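Local coordinates for protein trichothecene 3-O-acetyltransferase (Gibberella zeae, PDB 2RKV) that probably transfers the acetyl group of acetyl-coenzyme A to the 3-hydroxyl of trichothecene mycotoxins such as T-2, as a member of the BAHD acyltransferase superfamily, at residues F3-G11 and D191-L199; R102-E113 and E398-E406. All blocks are in the same frame, centred on the assembly; numbering follows the deposited sequence.

Contact 1 of 2, residues F3-G11 and D191-L199; sequences FKIQLDTLG and DRKTIVPYL
Asp8 OD2 is gripped from several directions where the N-terminal segment meets the loop 191-199. A water donates to it at 2.7 Å, and the same water accepts from Asp8 N and, at 3.0 Å, from Arg192 NH1 in the guanidinium plane. The direct salt bridge is long, Asp8 OD2 to Arg192 NH1 being 3.9 Å, with the planes 38° apart, so the water carries much of the link. Leu308 N also binds OD2, Tyr305 holds OD1, and Arg192 NH1 also binds Ala158 O. The extended arginine lays its methylenes past Gln6 O, with Ile5 CG2 4.0 Å from NE. A second water accepts from Thr9 N and donates to Arg192 O, which also takes the Ile195 N bond of the type I turn 192-195. Thr9 OG1 lies 2.7 Å from Tyr198 OH, at the ring's edge and in its plane. Leu10 CD1 and Val196 CG2 make a looser apolar contact at 4.4 Å. The water-bridged carboxylate-guanidinium pair joins the N-terminal segment, whose strand 5-6 edges a small antiparallel sheet beside strand 72-76, to the irregular loop between helix 182-187 and strand 229-236. Trp55 makes a cation-pi contact with Arg192, and helix 340-356 receives Leu10, Val196 and Tyr198.

Contact 2 of 2, residues R102-E113 and E398-E406; sequences RKAGYPMAMFDE and ETVRRPIFE
Arg102 and Glu398 meet side-on, their guanidinium and carboxylate planes only 13° apart although the two side chains cross at about a right angle. Two nearly straight bonds fix the pair: Arg102 NE to Glu398 OE2 and Arg102 NH2 to Glu398 OE1, each 2.8 Å and each on a syn lone pair. Tyr106 OH comes to the same OE2 from its anti side, donating at 2.6 Å, with the ring turned 80° from the carboxylate. OE2 thus takes two strong donors, which would favour the charged carboxylate. Thr399 lies over one face of the tyrosine ring, its CB 4.1 Å from the centroid in a CH-pi contact.

Arg401 serves two purposes. Its CB covers a face of Phe111, also a CH-pi contact, while bends at chi2 (-66°) and chi3 turn the guanidinium back toward the chain after the helix. There NE donates to Tyr106 O at 3.0 Å, in both the guanidinium and the carbonyl plane, and NH2 adds a weak bond to Gly105 O, the glycine of a Schellman motif.

Beyond Phe111 the backbones join: Ile404 N binds Phe111 O at 2.9 Å, and a weaker bond runs from Glu113 N to Ile404 O. Met108, extended beyond CG, runs along the backbone of Arg402 to Ile404, CG 3.7 Å from Ile404 CB. Glu113 OE2 and Glu406 OE1 share a water, and Lys120 bridges both carboxylates.

The Phe405 side chain, whose CB meets the Glu113 carboxylate, lies about 4 Å from the bound T-2 toxin, which places this end near the toxin pocket. The arrangement is a helix C-terminus and its following loop, closed by Asp112, the N-cap of helix 113-116, whose OD1 takes Asn114 N, packed on edge strand 399-401 of the mixed five-stranded sheet.

In the fold
The two contacts lie on opposite sides of the chain's centre, 34 Å apart between centres and about 16 Å between nearest atoms, and share no element. Both are partly buried and join segments distant in sequence, whose order along the chain alternates. The centre of contact 1 is 20 Å from the centre of the chain; that of contact 2 is 15 Å from it. Contact 1 fastens a loop without regular structure to the N-terminal segment, with two bridging waters beside a few direct contacts. Contact 2 is larger, burying 832 Å² against 510 Å², and relies on direct charge pairing, CH-pi contacts and a backbone bridge. The side chain of Leu10 in contact 1 is about 8 Å from the bound toxin.

Contact 1 of 2, residues F3-G11 and D191-L199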
loop_
_atom_site.group_PDB
_atom_site.type_symbol
_atom_site.label_atom_id
_atom_site.label_comp_id
_atom_site.label_asym_id
_atom_site.label_seq_id
_atom_site.Cartn_x
_atom_site.Cartn_y
_atom_site.Cartn_z
ATOM N N PHE A 3 -18.400 20.588 -1.202
ATOM C CA PHE A 3 -18.617 19.160 -1.213
ATOM C C PHE A 3 -18.472 18.648 0.211
ATOM O O PHE A 3 -17.768 19.239 1.032
ATOM C CB PHE A 3 -17.650 18.437 -2.169
ATOM C CG PHE A 3 -16.219 18.896 -2.059
ATOM C CD1 PHE A 3 -15.365 18.348 -1.103
ATOM C CD2 PHE A 3 -15.718 19.864 -2.934
ATOM C CE1 PHE A 3 -14.031 18.776 -1.011
ATOM C CE2 PHE A 3 -14.384 20.293 -2.846
ATOM C CZ PHE A 3 -13.547 19.751 -1.880
ATOM N N LYS A 4 -19.178 17.567 0.499
ATOM C CA LYS A 4 -19.081 16.907 1.787
ATOM C C LYS A 4 -19.307 15.431 1.522
ATOM O O LYS A 4 -20.436 14.938 1.552
ATOM C CB LYS A 4 -20.095 17.461 2.794
ATOM C CG LYS A 4 -19.900 16.859 4.183
ATOM C CD LYS A 4 -20.629 17.612 5.275
ATOM C CE LYS A 4 -20.233 17.042 6.633
ATOM N NZ LYS A 4 -20.765 17.841 7.769
ATOM N N ILE A 5 -18.208 14.741 1.247
ATOM C CA ILE A 5 -18.283 13.372 0.769
ATOM C C ILE A 5 -17.919 12.446 1.914
ATOM O O ILE A 5 -16.762 12.402 2.337
ATOM C CB ILE A 5 -17.328 13.149 -0.439
ATOM C CG1 ILE A 5 -17.633 14.167 -1.555
ATOM C CG2 ILE A 5 -17.395 11.698 -0.931
ATOM C CD1 ILE A 5 -16.625 14.165 -2.720
ATOM N N GLN A 6 -18.908 11.710 2.415
ATOM C CA GLN A 6 -18.642 10.751 3.490
ATOM C C GLN A 6 -17.625 9.717 3.009
ATOM O O GLN A 6 -17.724 9.222 1.885
ATOM C CB GLN A 6 -19.930 10.068 3.928
ATOM C CG GLN A 6 -19.781 9.268 5.220
ATOM C CD GLN A 6 -21.103 8.833 5.811
ATOM O OE1 GLN A 6 -21.255 7.685 6.237
ATOM N NE2 GLN A 6 -22.072 9.738 5.833
ATOM N N LEU A 7 -16.634 9.403 3.847
ATOM C CA LEU A 7 -15.669 8.366 3.493
ATOM C C LEU A 7 -16.368 7.029 3.323
ATOM O O LEU A 7 -17.444 6.805 3.887
ATOM C CB LEU A 7 -14.600 8.222 4.580
ATOM C CG LEU A 7 -13.609 9.362 4.829
ATOM C CD1 LEU A 7 -12.343 8.794 5.458
ATOM C CD2 LEU A 7 -13.276 10.120 3.581
ATOM N N ASP A 8 -15.732 6.134 2.560
ATOM C CA ASP A 8 -16.133 4.731 2.555
ATOM C C ASP A 8 -16.288 4.281 3.997
ATOM O O ASP A 8 -15.510 4.690 4.865
ATOM C CB ASP A 8 -15.043 3.874 1.901
ATOM C CG ASP A 8 -14.910 4.141 0.419
ATOM O OD1 ASP A 8 -15.736 3.610 -0.350
ATOM O OD2 ASP A 8 -13.956 4.847 0.036
ATOM N N THR A 9 -17.279 3.434 4.255
ATOM C CA THR A 9 -17.435 2.886 5.607
ATOM C C THR A 9 -16.158 2.168 6.063
ATOM O O THR A 9 -15.733 2.316 7.213
ATOM C CB THR A 9 -18.691 2.009 5.712
ATOM O OG1 THR A 9 -19.832 2.817 5.380
ATOM C CG2 THR A 9 -18.855 1.463 7.137
ATOM N N LEU A 10 -15.529 1.438 5.145
ATOM C CA LEU A 10 -14.265 0.762 5.425
ATOM C C LEU A 10 -13.154 1.759 5.753
ATOM O O LEU A 10 -12.222 1.431 6.501
ATOM C CB LEU A 10 -13.855 -0.123 4.242
ATOM C CG LEU A 10 -14.780 -1.300 3.920
ATOM C CD1 LEU A 10 -14.360 -1.934 2.591
ATOM C CD2 LEU A 10 -14.753 -2.322 5.052
ATOM N N GLY A 11 -13.261 2.971 5.205
ATOM C CA GLY A 11 -12.286 4.033 5.465
ATOM C C GLY A 11 -12.475 4.721 6.810
ATOM O O GLY A 11 -11.692 5.608 7.184
ATOM N N ASP A 191 -20.853 7.705 -5.194
ATOM C CA ASP A 191 -21.107 7.863 -3.769
ATOM C C ASP A 191 -20.404 6.736 -3.009
ATOM O O ASP A 191 -20.487 5.564 -3.396
ATOM C CB ASP A 191 -22.603 7.855 -3.481
ATOM C CG ASP A 191 -22.939 8.461 -2.130
ATOM O OD1 ASP A 191 -22.269 9.434 -1.709
ATOM O OD2 ASP A 191 -23.877 7.960 -1.488
ATOM N N ARG A 192 -19.717 7.097 -1.932
ATOM C CA ARG A 192 -18.893 6.132 -1.200
ATOM C C ARG A 192 -19.674 5.421 -0.108
ATOM O O ARG A 192 -19.464 4.238 0.115
ATOM C CB ARG A 192 -17.674 6.804 -0.570
ATOM C CG ARG A 192 -16.913 7.708 -1.518
ATOM C CD ARG A 192 -15.537 8.028 -0.975
ATOM N NE ARG A 192 -14.764 8.808 -1.936
ATOM C CZ ARG A 192 -13.445 8.974 -1.866
ATOM N NH1 ARG A 192 -12.755 8.425 -0.865
ATOM N NH2 ARG A 192 -12.817 9.690 -2.792
ATOM N N LYS A 193 -20.554 6.143 0.583
ATOM C CA LYS A 193 -21.184 5.593 1.790
ATOM C C LYS A 193 -22.139 4.434 1.507
ATOM O O LYS A 193 -22.520 3.707 2.421
ATOM C CB LYS A 193 -21.875 6.683 2.614
ATOM C CG LYS A 193 -23.120 7.280 1.974
ATOM C CD LYS A 193 -23.715 8.415 2.825
ATOM C CE LYS A 193 -24.431 7.912 4.070
ATOM N NZ LYS A 193 -24.983 9.047 4.898
ATOM N N THR A 194 -22.504 4.257 0.242
ATOM C CA THR A 194 -23.434 3.190 -0.143
ATOM C C THR A 194 -22.778 2.129 -1.030
ATOM O O THR A 194 -23.445 1.185 -1.467
ATOM C CB THR A 194 -24.666 3.757 -0.877
ATOM O OG1 THR A 194 -24.228 4.455 -2.049
ATOM C CG2 THR A 194 -25.463 4.704 0.038
ATOM N N ILE A 195 -21.474 2.261 -1.277
ATOM C CA ILE A 195 -20.805 1.419 -2.280
ATOM C C ILE A 195 -20.642 -0.054 -1.862
ATOM O O ILE A 195 -20.462 -0.934 -2.713
ATOM C CB ILE A 195 -19.463 2.046 -2.763
ATOM C CG1 ILE A 195 -19.187 1.614 -4.214
ATOM C CG2 ILE A 195 -18.300 1.734 -1.786
ATOM C CD1 ILE A 195 -18.140 2.438 -4.941
ATOM N N VAL A 196 -20.697 -0.306 -0.555
ATOM C CA VAL A 196 -20.747 -1.668 -0.024
ATOM C C VAL A 196 -22.131 -1.870 0.594
ATOM O O VAL A 196 -22.426 -1.317 1.662
ATOM C CB VAL A 196 -19.648 -1.933 1.044
ATOM C CG1 VAL A 196 -19.735 -3.383 1.551
ATOM C CG2 VAL A 196 -18.255 -1.655 0.487
ATOM N N PRO A 197 -23.002 -2.634 -0.087
ATOM C CA PRO A 197 -24.341 -2.880 0.454
ATOM C C PRO A 197 -24.263 -3.634 1.779
ATOM O O PRO A 197 -23.531 -4.622 1.886
ATOM C CB PRO A 197 -25.000 -3.753 -0.620
ATOM C CG PRO A 197 -24.199 -3.526 -1.861
ATOM C CD PRO A 197 -22.799 -3.288 -1.394
ATOM N N TYR A 198 -24.999 -3.164 2.783
ATOM C CA TYR A 198 -24.918 -3.764 4.110
ATOM C C TYR A 198 -25.699 -5.068 4.211
ATOM O O TYR A 198 -26.604 -5.324 3.412
ATOM C CB TYR A 198 -25.386 -2.783 5.188
ATOM C CG TYR A 198 -24.583 -1.503 5.247
ATOM C CD1 TYR A 198 -25.216 -0.262 5.179
ATOM C CD2 TYR A 198 -23.192 -1.532 5.364
ATOM C CE1 TYR A 198 -24.488 0.924 5.232
ATOM C CE2 TYR A 198 -22.452 -0.356 5.413
ATOM C CZ TYR A 198 -23.104 0.864 5.346
ATOM O OH TYR A 198 -22.383 2.026 5.400
ATOM N N LEU A 199 -25.323 -5.890 5.186
ATOM C CA LEU A 199 -26.055 -7.111 5.497
ATOM C C LEU A 199 -27.227 -6.755 6.403
ATOM O O LEU A 199 -27.107 -5.897 7.276
ATOM C CB LEU A 199 -25.136 -8.145 6.164
ATOM C CG LEU A 199 -23.918 -8.645 5.372
ATOM C CD1 LEU A 199 -23.032 -9.527 6.228
ATOM C CD2 LEU A 199 -24.320 -9.381 4.088
HETATM O O HOH W 1 -13.112 6.832 1.632
HETATM O O HOH W 2 -19.060 2.485 2.130
#

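Contact 2 of 2, residues R102-E113 and E398-E406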
loop_
_atom_site.group_PDB
_atom_site.type_symbol
_atom_site.label_atom_id
_atom_site.label_comp_id
_atom_site.label_asym_id
_atom_site.label_seq_id
_atom_site.Cartn_x
_atom_site.Cartn_y
_atom_site.Cartn_z
ATOM N N ARG A 102 21.431 4.560 -8.897
ATOM C CA ARG A 102 21.708 3.518 -9.882
ATOM C C ARG A 102 22.725 2.499 -9.364
ATOM O O ARG A 102 22.508 1.290 -9.485
ATOM C CB ARG A 102 22.162 4.133 -11.207
ATOM C CG ARG A 102 21.031 4.831 -11.936
ATOM C CD ARG A 102 21.542 5.789 -12.995
ATOM N NE ARG A 102 20.445 6.328 -13.790
ATOM C CZ ARG A 102 20.578 7.229 -14.759
ATOM N NH1 ARG A 102 21.775 7.717 -15.063
ATOM N NH2 ARG A 102 19.504 7.646 -15.421
ATOM N N LYS A 103 23.815 2.986 -8.771
ATOM C CA LYS A 103 24.863 2.103 -8.245
ATOM C C LYS A 103 24.345 1.159 -7.148
ATOM O O LYS A 103 24.725 -0.019 -7.104
ATOM C CB LYS A 103 26.047 2.929 -7.729
ATOM C CG LYS A 103 27.208 2.109 -7.199
ATOM N N ALA A 104 23.474 1.675 -6.279
ATOM C CA ALA A 104 22.942 0.907 -5.152
ATOM C C ALA A 104 21.658 0.130 -5.480
ATOM O O ALA A 104 21.139 -0.590 -4.631
ATOM C CB ALA A 104 22.709 1.819 -3.961
ATOM N N GLY A 105 21.151 0.288 -6.702
ATOM C CA GLY A 105 19.930 -0.399 -7.133
ATOM C C GLY A 105 18.648 0.131 -6.509
ATOM O O GLY A 105 17.705 -0.627 -6.265
ATOM N N TYR A 106 18.605 1.445 -6.272
ATOM C CA TYR A 106 17.411 2.121 -5.738
ATOM C C TYR A 106 16.928 1.569 -4.381
ATOM O O TYR A 106 15.771 1.148 -4.239
ATOM C CB TYR A 106 16.269 2.122 -6.776
ATOM C CG TYR A 106 16.730 2.323 -8.201
ATOM C CD1 TYR A 106 16.884 1.232 -9.063
ATOM C CD2 TYR A 106 17.037 3.598 -8.692
ATOM C CE1 TYR A 106 17.316 1.399 -10.371
ATOM C CE2 TYR A 106 17.465 3.779 -10.010
ATOM C CZ TYR A 106 17.613 2.668 -10.838
ATOM O OH TYR A 106 18.031 2.803 -12.141
ATOM N N PRO A 107 17.798 1.610 -3.354
ATOM C CA PRO A 107 17.409 1.087 -2.044
ATOM C C PRO A 107 16.392 1.961 -1.322
ATOM O O PRO A 107 16.352 3.180 -1.531
ATOM C CB PRO A 107 18.731 1.073 -1.264
ATOM C CG PRO A 107 19.521 2.154 -1.872
ATOM C CD PRO A 107 19.168 2.154 -3.338
ATOM N N MET A 108 15.594 1.331 -0.461
ATOM C CA MET A 108 14.594 2.046 0.323
ATOM C C MET A 108 15.216 3.162 1.161
ATOM O O MET A 108 14.615 4.225 1.343
ATOM C CB MET A 108 13.840 1.079 1.227
ATOM C CG MET A 108 12.460 1.571 1.618
ATOM S SD MET A 108 11.646 0.340 2.629
ATOM C CE MET A 108 9.919 0.835 2.488
ATOM N N ALA A 109 16.427 2.912 1.660
ATOM C CA ALA A 109 17.133 3.875 2.505
ATOM C C ALA A 109 17.412 5.207 1.797
ATOM O O ALA A 109 17.592 6.232 2.462
ATOM C CB ALA A 109 18.436 3.259 3.038
ATOM N N MET A 110 17.461 5.190 0.465
ATOM C CA MET A 110 17.679 6.421 -0.312
ATOM C C MET A 110 16.389 7.191 -0.620
ATOM O O MET A 110 16.433 8.253 -1.254
ATOM C CB MET A 110 18.449 6.127 -1.602
ATOM C CG MET A 110 19.944 5.881 -1.378
ATOM S SD MET A 110 20.794 5.518 -2.914
ATOM C CE MET A 110 22.412 5.092 -2.269
ATOM N N PHE A 111 15.257 6.647 -0.175
ATOM C CA PHE A 111 13.968 7.334 -0.271
ATOM C C PHE A 111 13.490 7.638 1.147
ATOM O O PHE A 111 12.509 7.066 1.632
ATOM C CB PHE A 111 12.928 6.472 -1.016
ATOM C CG PHE A 111 13.255 6.203 -2.452
ATOM C CD1 PHE A 111 12.729 7.012 -3.466
ATOM C CD2 PHE A 111 14.075 5.130 -2.807
ATOM C CE1 PHE A 111 13.017 6.754 -4.812
ATOM C CE2 PHE A 111 14.375 4.867 -4.144
ATOM C CZ PHE A 111 13.841 5.676 -5.152
ATOM N N ASP A 112 14.201 8.535 1.821
ATOM C CA ASP A 112 13.906 8.857 3.207
ATOM C C ASP A 112 12.668 9.755 3.254
ATOM O O ASP A 112 12.692 10.856 2.714
ATOM C CB ASP A 112 15.128 9.555 3.824
ATOM C CG ASP A 112 14.962 9.858 5.308
ATOM O OD1 ASP A 112 13.834 9.806 5.833
ATOM O OD2 ASP A 112 15.997 10.158 5.953
ATOM N N GLU A 113 11.591 9.285 3.886
ATOM C CA GLU A 113 10.330 10.046 3.891
ATOM C C GLU A 113 10.522 11.447 4.473
ATOM O O GLU A 113 9.802 12.366 4.114
ATOM C CB GLU A 113 9.219 9.327 4.660
ATOM C CG GLU A 113 9.502 9.177 6.161
ATOM C CD GLU A 113 8.290 8.774 6.974
ATOM O OE1 GLU A 113 7.176 8.653 6.401
ATOM O OE2 GLU A 113 8.449 8.570 8.204
ATOM N N GLU A 398 12.109 5.624 -13.936
ATOM C CA GLU A 398 13.249 4.717 -13.917
ATOM C C GLU A 398 13.065 3.661 -12.827
ATOM O O GLU A 398 13.497 2.506 -12.980
ATOM C CB GLU A 398 14.537 5.519 -13.706
ATOM C CG GLU A 398 15.785 4.685 -13.587
ATOM C CD GLU A 398 17.049 5.514 -13.744
ATOM O OE1 GLU A 398 17.067 6.433 -14.591
ATOM O OE2 GLU A 398 18.025 5.239 -13.020
ATOM N N THR A 399 12.422 4.071 -11.733
ATOM C CA THR A 399 11.974 3.159 -10.686
ATOM C C THR A 399 10.761 3.734 -9.954
ATOM O O THR A 399 10.480 4.935 -10.036
ATOM C CB THR A 399 13.097 2.787 -9.669
ATOM O OG1 THR A 399 12.693 1.634 -8.908
ATOM C CG2 THR A 399 13.404 3.951 -8.701
ATOM N N VAL A 400 10.054 2.856 -9.244
ATOM C CA VAL A 400 8.881 3.220 -8.457
ATOM C C VAL A 400 9.042 2.526 -7.113
ATOM O O VAL A 400 8.958 1.301 -7.031
ATOM C CB VAL A 400 7.571 2.748 -9.129
ATOM C CG1 VAL A 400 6.367 3.135 -8.284
ATOM C CG2 VAL A 400 7.461 3.311 -10.556
ATOM N N ARG A 401 9.311 3.305 -6.073
ATOM C CA ARG A 401 9.671 2.762 -4.761
ATOM C C ARG A 401 8.924 3.442 -3.620
ATOM O O ARG A 401 8.665 4.653 -3.661
ATOM C CB ARG A 401 11.180 2.915 -4.501
ATOM C CG ARG A 401 12.111 2.312 -5.554
ATOM C CD ARG A 401 12.004 0.782 -5.616
ATOM N NE ARG A 401 13.330 0.170 -5.704
ATOM C CZ ARG A 401 13.633 -0.909 -6.422
ATOM N NH1 ARG A 401 12.719 -1.512 -7.180
ATOM N NH2 ARG A 401 14.877 -1.380 -6.396
ATOM N N ARG A 402 8.584 2.658 -2.597
ATOM C CA ARG A 402 8.009 3.211 -1.388
ATOM C C ARG A 402 9.093 3.825 -0.501
ATOM O O ARG A 402 10.113 3.168 -0.221
ATOM C CB ARG A 402 7.258 2.144 -0.589
ATOM C CG ARG A 402 6.240 2.784 0.323
ATOM C CD ARG A 402 6.037 2.104 1.671
ATOM N NE ARG A 402 4.951 2.798 2.368
ATOM C CZ ARG A 402 5.077 3.986 2.970
ATOM N NH1 ARG A 402 6.254 4.608 3.007
ATOM N NH2 ARG A 402 4.021 4.557 3.539
ATOM N N PRO A 403 8.878 5.072 -0.032
ATOM C CA PRO A 403 9.791 5.634 0.980
ATOM C C PRO A 403 9.946 4.797 2.253
ATOM O O PRO A 403 8.998 4.156 2.727
ATOM C CB PRO A 403 9.142 6.987 1.321
ATOM C CG PRO A 403 8.476 7.382 0.019
ATOM C CD PRO A 403 7.852 6.057 -0.423
ATOM N N ILE A 404 11.155 4.818 2.799
ATOM C CA ILE A 404 11.407 4.230 4.107
ATOM C C ILE A 404 10.757 5.080 5.208
ATOM O O ILE A 404 10.711 6.313 5.121
ATOM C CB ILE A 404 12.934 4.046 4.358
ATOM C CG1 ILE A 404 13.188 3.061 5.502
ATOM C CG2 ILE A 404 13.641 5.392 4.588
ATOM C CD1 ILE A 404 14.625 2.536 5.551
ATOM N N PHE A 405 10.239 4.404 6.223
ATOM C CA PHE A 405 9.730 5.052 7.418
ATOM C C PHE A 405 10.107 4.195 8.627
ATOM O O PHE A 405 11.012 3.350 8.522
ATOM C CB PHE A 405 8.220 5.360 7.313
ATOM C CG PHE A 405 7.324 4.149 7.144
ATOM C CD1 PHE A 405 6.450 3.777 8.166
ATOM C CD2 PHE A 405 7.297 3.427 5.944
ATOM C CE1 PHE A 405 5.588 2.674 8.023
ATOM C CE2 PHE A 405 6.433 2.322 5.786
ATOM C CZ PHE A 405 5.574 1.952 6.836
ATOM N N GLU A 406 9.461 4.423 9.767
ATOM C CA GLU A 406 9.777 3.637 10.959
ATOM C C GLU A 406 9.591 2.151 10.656
ATOM O O GLU A 406 8.648 1.775 9.957
ATOM C CB GLU A 406 8.896 4.038 12.146
ATOM C CG GLU A 406 9.235 5.400 12.763
ATOM C CD GLU A 406 8.633 6.588 12.008
ATOM O OE1 GLU A 406 7.845 6.376 11.052
ATOM O OE2 GLU A 406 8.952 7.741 12.382
HETATM O O HOH W 3 6.209 7.730 9.490
#